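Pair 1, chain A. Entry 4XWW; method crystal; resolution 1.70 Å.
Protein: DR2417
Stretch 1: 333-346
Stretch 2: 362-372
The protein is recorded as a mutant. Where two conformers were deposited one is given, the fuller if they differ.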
# COMPACT_ATOMS: atom_id res chain seq x y z
N ALA A 333 -8.94 -9.69 -25.90
CA ALA A 333 -9.81 -10.00 -24.78
C ALA A 333 -9.40 -11.29 -24.08
O ALA A 333 -9.31 -12.34 -24.72
CB ALA A 333 -11.25 -10.09 -25.25
N LEU A 334 -9.15 -11.21 -22.78
CA LEU A 334 -8.83 -12.40 -21.98
C LEU A 334 -10.02 -13.35 -21.90
O LEU A 334 -11.17 -12.93 -22.04
CB LEU A 334 -8.39 -12.00 -20.57
CG LEU A 334 -7.07 -11.22 -20.50
CD1 LEU A 334 -6.64 -11.03 -19.07
CD2 LEU A 334 -5.98 -11.92 -21.28
N ARG A 335 -9.73 -14.63 -21.68
CA ARG A 335 -10.79 -15.64 -21.53
C ARG A 335 -10.28 -16.84 -20.72
O ARG A 335 -9.06 -17.03 -20.57
CB ARG A 335 -11.29 -16.11 -22.90
CG ARG A 335 -10.21 -16.44 -23.93
CD ARG A 335 -10.82 -16.98 -25.23
NE ARG A 335 -10.01 -16.69 -26.42
CZ ARG A 335 -9.04 -17.47 -26.87
NH1 ARG A 335 -8.74 -18.60 -26.25
NH2 ARG A 335 -8.36 -17.13 -27.97
N ARG A 336 -11.21 -17.63 -20.20
CA ARG A 336 -10.85 -18.87 -19.50
C ARG A 336 -9.97 -19.72 -20.38
O ARG A 336 -10.31 -19.97 -21.52
CB ARG A 336 -12.09 -19.67 -19.11
CG ARG A 336 -12.58 -19.42 -17.73
CD ARG A 336 -13.91 -20.12 -17.45
NE ARG A 336 -14.82 -19.16 -16.85
CZ ARG A 336 -14.72 -18.74 -15.59
NH1 ARG A 336 -13.77 -19.24 -14.81
NH2 ARG A 336 -15.58 -17.86 -15.11
N GLY A 337 -8.85 -20.19 -19.83
CA GLY A 337 -7.90 -20.96 -20.61
C GLY A 337 -6.60 -20.21 -20.82
O GLY A 337 -5.54 -20.82 -20.94
N ASP A 338 -6.68 -18.88 -20.88
CA ASP A 338 -5.47 -18.05 -20.89
C ASP A 338 -4.66 -18.20 -19.62
O ASP A 338 -5.21 -18.43 -18.53
CB ASP A 338 -5.82 -16.55 -21.07
CG ASP A 338 -6.35 -16.22 -22.46
OD1 ASP A 338 -6.07 -16.98 -23.41
OD2 ASP A 338 -7.08 -15.21 -22.62
N THR A 339 -3.35 -18.05 -19.75
CA THR A 339 -2.45 -17.97 -18.60
C THR A 339 -1.83 -16.59 -18.53
O THR A 339 -1.29 -16.10 -19.52
CB THR A 339 -1.35 -19.05 -18.68
OG1 THR A 339 -1.97 -20.35 -18.76
CG2 THR A 339 -0.45 -19.01 -17.46
N VAL A 340 -1.92 -15.96 -17.36
CA VAL A 340 -1.23 -14.68 -17.15
C VAL A 340 -0.14 -14.84 -16.11
O VAL A 340 -0.39 -15.32 -15.00
CB VAL A 340 -2.19 -13.56 -16.74
CG1 VAL A 340 -1.39 -12.29 -16.34
CG2 VAL A 340 -3.13 -13.27 -17.89
N ILE A 341 1.08 -14.47 -16.48
CA ILE A 341 2.22 -14.58 -15.58
C ILE A 341 2.70 -13.20 -15.18
O ILE A 341 3.05 -12.38 -16.04
CB ILE A 341 3.39 -15.34 -16.23
CG1 ILE A 341 2.99 -16.76 -16.66
CG2 ILE A 341 4.62 -15.37 -15.31
CD1 ILE A 341 4.01 -17.40 -17.64
N LEU A 342 2.75 -12.95 -13.87
CA LEU A 342 3.34 -11.72 -13.34
C LEU A 342 4.79 -12.00 -12.97
O LEU A 342 5.07 -12.52 -11.89
CB LEU A 342 2.56 -11.21 -12.12
CG LEU A 342 1.05 -11.11 -12.31
CD1 LEU A 342 0.34 -10.48 -11.07
CD2 LEU A 342 0.69 -10.36 -13.55
N SER A 343 5.71 -11.71 -13.89
CA SER A 343 7.14 -11.95 -13.68
C SER A 343 7.73 -10.72 -12.99
O SER A 343 8.53 -9.99 -13.57
CB SER A 343 7.84 -12.24 -15.01
OG SER A 343 9.18 -12.69 -14.82
N SER A 344 7.32 -10.52 -11.74
CA SER A 344 7.61 -9.30 -10.97
C SER A 344 7.02 -9.46 -9.58
O SER A 344 6.22 -10.35 -9.33
CB SER A 344 7.01 -8.06 -11.64
OG SER A 344 5.62 -8.21 -11.79
N ASN A 345 7.44 -8.58 -8.68
CA ASN A 345 6.88 -8.47 -7.35
C ASN A 345 6.40 -7.05 -7.22
O ASN A 345 7.05 -6.14 -7.74
CB ASN A 345 7.92 -8.77 -6.27
CG ASN A 345 8.05 -10.23 -5.95
OD1 ASN A 345 7.06 -10.96 -5.89
ND2 ASN A 345 9.28 -10.66 -5.71
N PRO A 346 5.30 -6.82 -6.50
CA PRO A 346 4.89 -5.43 -6.30
C PRO A 346 5.90 -4.62 -5.50
O PRO A 346 6.38 -5.04 -4.45
CB PRO A 346 3.59 -5.55 -5.48
CG PRO A 346 3.17 -6.98 -5.60
CD PRO A 346 4.41 -7.78 -5.83
N TYR A 362 -8.50 -13.45 -11.82
CA TYR A 362 -9.15 -14.65 -11.28
C TYR A 362 -10.63 -14.68 -11.66
O TYR A 362 -11.17 -15.74 -11.96
CB TYR A 362 -9.01 -14.74 -9.74
CG TYR A 362 -7.75 -15.41 -9.27
CD1 TYR A 362 -7.63 -16.80 -9.27
CD2 TYR A 362 -6.66 -14.66 -8.84
CE1 TYR A 362 -6.48 -17.43 -8.84
CE2 TYR A 362 -5.50 -15.28 -8.41
CZ TYR A 362 -5.41 -16.66 -8.42
OH TYR A 362 -4.25 -17.26 -7.99
N GLU A 363 -11.29 -13.53 -11.65
CA GLU A 363 -12.71 -13.50 -11.95
C GLU A 363 -12.98 -13.76 -13.43
O GLU A 363 -14.02 -14.33 -13.78
CB GLU A 363 -13.33 -12.17 -11.50
CG GLU A 363 -13.38 -12.07 -9.98
CD GLU A 363 -14.25 -10.94 -9.47
OE1 GLU A 363 -13.90 -9.78 -9.75
OE2 GLU A 363 -15.26 -11.23 -8.80
N ILE A 364 -12.03 -13.39 -14.30
CA ILE A 364 -12.19 -13.70 -15.72
C ILE A 364 -12.06 -15.21 -15.90
O ILE A 364 -12.76 -15.80 -16.73
CB ILE A 364 -11.14 -12.95 -16.59
CG1 ILE A 364 -11.47 -11.46 -16.62
CG2 ILE A 364 -11.13 -13.50 -18.02
CD1 ILE A 364 -10.40 -10.61 -17.32
N GLY A 365 -11.20 -15.81 -15.09
CA GLY A 365 -10.99 -17.25 -15.12
C GLY A 365 -9.69 -17.67 -15.77
O GLY A 365 -9.49 -18.84 -16.09
N VAL A 366 -8.78 -16.73 -15.95
CA VAL A 366 -7.46 -17.09 -16.46
C VAL A 366 -6.66 -17.78 -15.35
O VAL A 366 -6.94 -17.61 -14.15
CB VAL A 366 -6.69 -15.87 -17.03
CG1 VAL A 366 -7.62 -15.00 -17.88
CG2 VAL A 366 -6.02 -15.05 -15.93
N ASP A 367 -5.71 -18.61 -15.74
CA ASP A 367 -4.76 -19.14 -14.78
C ASP A 367 -3.77 -18.03 -14.45
O ASP A 367 -3.19 -17.43 -15.35
CB ASP A 367 -4.04 -20.37 -15.34
CG ASP A 367 -4.99 -21.51 -15.65
OD1 ASP A 367 -6.20 -21.37 -15.39
OD2 ASP A 367 -4.53 -22.56 -16.16
N VAL A 368 -3.59 -17.73 -13.16
CA VAL A 368 -2.77 -16.59 -12.75
C VAL A 368 -1.55 -17.10 -12.01
O VAL A 368 -1.67 -17.86 -11.04
CB VAL A 368 -3.53 -15.60 -11.83
CG1 VAL A 368 -2.82 -14.25 -11.81
CG2 VAL A 368 -4.99 -15.46 -12.28
N VAL A 369 -0.38 -16.67 -12.47
CA VAL A 369 0.90 -17.20 -12.03
C VAL A 369 1.77 -16.06 -11.52
O VAL A 369 2.09 -15.14 -12.28
CB VAL A 369 1.60 -17.95 -13.19
CG1 VAL A 369 3.00 -18.38 -12.79
CG2 VAL A 369 0.77 -19.16 -13.60
N TYR A 370 2.18 -16.14 -10.26
CA TYR A 370 3.01 -15.07 -9.65
C TYR A 370 3.77 -15.57 -8.44
O TYR A 370 3.47 -16.66 -7.92
CB TYR A 370 2.13 -13.87 -9.24
CG TYR A 370 0.88 -14.30 -8.49
CD1 TYR A 370 0.94 -14.69 -7.15
CD2 TYR A 370 -0.34 -14.35 -9.14
CE1 TYR A 370 -0.21 -15.11 -6.48
CE2 TYR A 370 -1.49 -14.75 -8.48
CZ TYR A 370 -1.42 -15.13 -7.16
OH TYR A 370 -2.58 -15.55 -6.54
N PRO A 371 4.79 -14.81 -7.99
CA PRO A 371 5.50 -15.20 -6.77
C PRO A 371 4.64 -14.91 -5.56
O PRO A 371 3.84 -14.00 -5.62
CB PRO A 371 6.75 -14.30 -6.78
CG PRO A 371 6.83 -13.77 -8.17
CD PRO A 371 5.43 -13.64 -8.64
N PRO A 372 4.86 -15.62 -4.46
CA PRO A 372 5.90 -16.63 -4.26
C PRO A 372 5.47 -18.04 -4.67
O PRO A 372 6.31 -18.94 -4.67
CB PRO A 372 6.15 -16.56 -2.75
CG PRO A 372 4.86 -16.17 -2.21
CD PRO A 372 4.25 -15.22 -3.18
O HOH W 1 -13.49 -17.47 -12.45
O HOH W 2 -11.78 -20.95 -14.95
O HOH W 3 -8.38 -20.89 -17.03
O HOH W 4 -2.03 -22.64 -17.13
O HOH W 5 4.40 -11.40 -5.65

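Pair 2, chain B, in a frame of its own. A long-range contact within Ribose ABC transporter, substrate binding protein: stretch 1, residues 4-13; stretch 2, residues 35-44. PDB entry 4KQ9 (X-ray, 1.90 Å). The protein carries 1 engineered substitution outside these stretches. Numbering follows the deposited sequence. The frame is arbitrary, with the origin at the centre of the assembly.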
# COMPACT_ATOMS: atom_id res chain seq x y z
N SER B 4 -3.62 -31.85 2.84
CA SER B 4 -2.70 -31.09 3.70
C SER B 4 -1.78 -30.21 2.89
O SER B 4 -1.36 -30.57 1.77
CB SER B 4 -1.85 -32.08 4.51
OG SER B 4 -0.77 -31.42 5.15
N ALA B 5 -1.46 -29.04 3.45
CA ALA B 5 -0.52 -28.13 2.84
C ALA B 5 0.94 -28.43 3.29
O ALA B 5 1.88 -27.98 2.64
CB ALA B 5 -0.92 -26.70 3.20
N ALA B 6 1.11 -29.21 4.38
CA ALA B 6 2.46 -29.57 4.95
C ALA B 6 3.38 -30.09 3.88
O ALA B 6 3.00 -30.97 3.16
CB ALA B 6 2.33 -30.63 6.04
N GLY B 7 4.58 -29.53 3.74
CA GLY B 7 5.53 -29.97 2.70
C GLY B 7 5.44 -29.30 1.35
O GLY B 7 6.46 -29.17 0.63
N LYS B 8 4.26 -28.80 0.99
CA LYS B 8 4.08 -28.12 -0.30
C LYS B 8 5.11 -27.01 -0.46
O LYS B 8 5.40 -26.29 0.51
CB LYS B 8 2.68 -27.48 -0.40
CG LYS B 8 1.53 -28.43 -0.26
CD LYS B 8 1.37 -29.32 -1.48
CE LYS B 8 0.28 -30.33 -1.17
NZ LYS B 8 0.29 -31.32 -2.25
N LYS B 9 5.67 -26.90 -1.67
CA LYS B 9 6.69 -25.95 -2.02
C LYS B 9 5.99 -24.70 -2.58
O LYS B 9 5.25 -24.75 -3.57
CB LYS B 9 7.62 -26.51 -3.09
N VAL B 10 6.21 -23.57 -1.92
CA VAL B 10 5.70 -22.31 -2.38
C VAL B 10 6.81 -21.31 -2.40
O VAL B 10 7.62 -21.28 -1.46
CB VAL B 10 4.63 -21.83 -1.42
CG1 VAL B 10 4.22 -20.37 -1.73
CG2 VAL B 10 3.46 -22.78 -1.45
N VAL B 11 6.80 -20.48 -3.42
CA VAL B 11 7.76 -19.44 -3.59
C VAL B 11 7.08 -18.08 -3.66
O VAL B 11 6.09 -17.94 -4.37
CB VAL B 11 8.50 -19.63 -4.88
CG1 VAL B 11 9.45 -18.47 -5.12
CG2 VAL B 11 9.30 -20.95 -4.82
N TYR B 12 7.65 -17.11 -2.93
CA TYR B 12 7.35 -15.67 -3.06
C TYR B 12 8.44 -14.89 -3.77
O TYR B 12 9.53 -14.70 -3.19
CB TYR B 12 7.15 -15.08 -1.67
CG TYR B 12 6.81 -13.62 -1.61
CD1 TYR B 12 6.03 -13.01 -2.58
CD2 TYR B 12 7.14 -12.88 -0.50
CE1 TYR B 12 5.66 -11.68 -2.48
CE2 TYR B 12 6.81 -11.55 -0.40
CZ TYR B 12 6.05 -10.98 -1.39
OH TYR B 12 5.74 -9.69 -1.30
N SER B 13 8.09 -14.37 -4.95
CA SER B 13 8.86 -13.47 -5.73
C SER B 13 8.53 -12.03 -5.43
O SER B 13 7.41 -11.55 -5.75
CB SER B 13 8.64 -13.71 -7.22
OG SER B 13 8.96 -12.51 -7.94
N VAL B 35 4.04 -21.84 10.38
CA VAL B 35 2.88 -22.33 11.06
C VAL B 35 2.11 -23.36 10.25
O VAL B 35 1.62 -24.36 10.78
CB VAL B 35 1.95 -21.15 11.37
CG1 VAL B 35 0.61 -21.67 11.84
CG2 VAL B 35 2.60 -20.26 12.45
N ARG B 36 1.98 -23.10 8.96
CA ARG B 36 1.25 -24.00 8.06
C ARG B 36 2.15 -25.16 7.56
O ARG B 36 1.70 -26.00 6.77
CB ARG B 36 0.75 -23.20 6.86
CG ARG B 36 -0.26 -22.11 7.17
CD ARG B 36 -1.41 -22.63 8.01
NE ARG B 36 -2.23 -23.59 7.26
CZ ARG B 36 -3.34 -23.28 6.57
NH1 ARG B 36 -3.76 -22.03 6.48
NH2 ARG B 36 -4.04 -24.23 5.97
N ARG B 37 3.41 -25.15 7.95
CA ARG B 37 4.39 -26.17 7.62
C ARG B 37 4.71 -26.35 6.15
O ARG B 37 4.96 -27.46 5.70
CB ARG B 37 4.02 -27.50 8.27
CG ARG B 37 4.13 -27.41 9.78
CD ARG B 37 4.18 -28.76 10.48
NE ARG B 37 2.85 -29.32 10.55
CZ ARG B 37 2.49 -30.53 10.13
NH1 ARG B 37 1.21 -30.88 10.24
NH2 ARG B 37 3.37 -31.41 9.63
N LEU B 38 4.77 -25.24 5.43
CA LEU B 38 5.14 -25.23 4.05
C LEU B 38 6.66 -25.28 3.86
O LEU B 38 7.40 -24.79 4.70
CB LEU B 38 4.68 -23.93 3.38
CG LEU B 38 3.19 -23.64 3.37
CD1 LEU B 38 2.96 -22.20 2.90
CD2 LEU B 38 2.54 -24.60 2.40
N ASP B 39 7.10 -25.84 2.74
CA ASP B 39 8.46 -25.60 2.25
C ASP B 39 8.46 -24.30 1.46
O ASP B 39 8.02 -24.25 0.29
CB ASP B 39 8.98 -26.77 1.39
CG ASP B 39 10.39 -26.51 0.88
OD1 ASP B 39 11.15 -25.79 1.55
OD2 ASP B 39 10.74 -27.01 -0.20
N PHE B 40 8.99 -23.25 2.09
CA PHE B 40 8.75 -21.87 1.64
C PHE B 40 10.05 -21.11 1.33
O PHE B 40 10.92 -20.97 2.18
CB PHE B 40 7.90 -21.10 2.67
CG PHE B 40 7.64 -19.64 2.31
CD1 PHE B 40 6.86 -19.31 1.23
CD2 PHE B 40 8.17 -18.60 3.06
CE1 PHE B 40 6.65 -17.98 0.88
CE2 PHE B 40 7.94 -17.29 2.73
CZ PHE B 40 7.18 -16.98 1.64
N ASP B 41 10.16 -20.58 0.14
CA ASP B 41 11.26 -19.69 -0.17
C ASP B 41 10.81 -18.33 -0.61
O ASP B 41 9.83 -18.20 -1.30
CB ASP B 41 12.08 -20.27 -1.32
CG ASP B 41 13.19 -21.18 -0.82
OD1 ASP B 41 12.88 -22.21 -0.16
OD2 ASP B 41 14.37 -20.82 -1.07
N ILE B 42 11.60 -17.31 -0.27
CA ILE B 42 11.46 -15.99 -0.86
C ILE B 42 12.59 -15.67 -1.82
O ILE B 42 13.77 -15.64 -1.41
CB ILE B 42 11.48 -14.94 0.24
CG1 ILE B 42 10.27 -15.15 1.12
CG2 ILE B 42 11.51 -13.55 -0.36
CD1 ILE B 42 10.21 -14.29 2.35
N SER B 43 12.25 -15.33 -3.05
CA SER B 43 13.23 -14.86 -3.99
C SER B 43 13.09 -13.37 -4.25
O SER B 43 12.03 -12.91 -4.66
CB SER B 43 13.07 -15.64 -5.30
OG SER B 43 13.51 -14.86 -6.40
N THR B 44 14.17 -12.61 -4.05
CA THR B 44 14.10 -11.15 -4.10
C THR B 44 14.96 -10.66 -5.20
O THR B 44 16.16 -10.87 -5.17
CB THR B 44 14.59 -10.50 -2.81
OG1 THR B 44 13.92 -11.10 -1.69
CG2 THR B 44 14.30 -9.00 -2.82
O HOH W 6 11.83 -12.18 -7.54

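The sharpest difference lies where the second stretch leaves its helix. In pair 1 that residue is G365(A), in pair 2 R37(B); their CA atoms superpose within 0.1 Å, and both have positive phi. Glycine tolerates such angles readily, and here it also makes room: the guanidinium of R336(A) lies over G365(A), with NH1 3.4 Å from the CA of G365(A), where an ideal CB would clash. Pair 2 reverses the arrangement. The matching A6(B) is small, and R37(B) supplies the guanidinium, one face of which is covered by A6(B), CB to NH2 of R37(B) 3.8 Å. Each pair thus sets one arginine against one small residue, on opposite stretches.

The link between the backbones differs here too. In pair 2 a type II turn from A5(B) to K8(B) presents G7(B) N to R37(B) O in a hydrogen bond of 2.9 Å. In pair 1 the equivalent atoms, G337(A) N and G365(A) O, are 4.0 Å apart and not directly hydrogen-bonded; a water bridges them, accepting from the former and donating to the latter. G337(A) and G7(B) match, and in both the backbone angles by themselves call for glycine.

Beyond this point the shared geometry is a pair of parallel strands; fourteen central residues superpose at 0.6 Å. The same ladder runs through both: D367(A) N donates to D338(A) O at 2.8 Å, as D39(B) N does to K8(B) O at 2.8 Å, and V340(A) N and V10(B) N donate to the O atoms of D367(A) and D39(B) at 2.8 and 2.9 Å. Because these bonds use only main-chain atoms, side chains can vary.

V340(A) and V10(B) match in identity and rotamer, t; a branched CB suits an extended backbone and fills space close to the sheet. V340(A) CG2 meets V366(A) CG2 at 3.9 Å. In pair 2 the longer L38(B) replaces that valine, its CD2 reaching A5(B) CB at 4.1 Å and V10(B) CG2 at 4.4 Å. On this same face V368(A) becomes F40(B), whose ring extends along the neighbouring strand, CZ lying 3.8 Å from Y12(B) CB.

The other face shows the strongest change of chemistry. V369(A) is buried, and its CB packs 3.9 Å from I341(A) CG1, whereas the matching D41(B) is exposed, its end leading away from V11(B), the match of I341(A). A carboxylate suits solvent, just as valine suits the buried site.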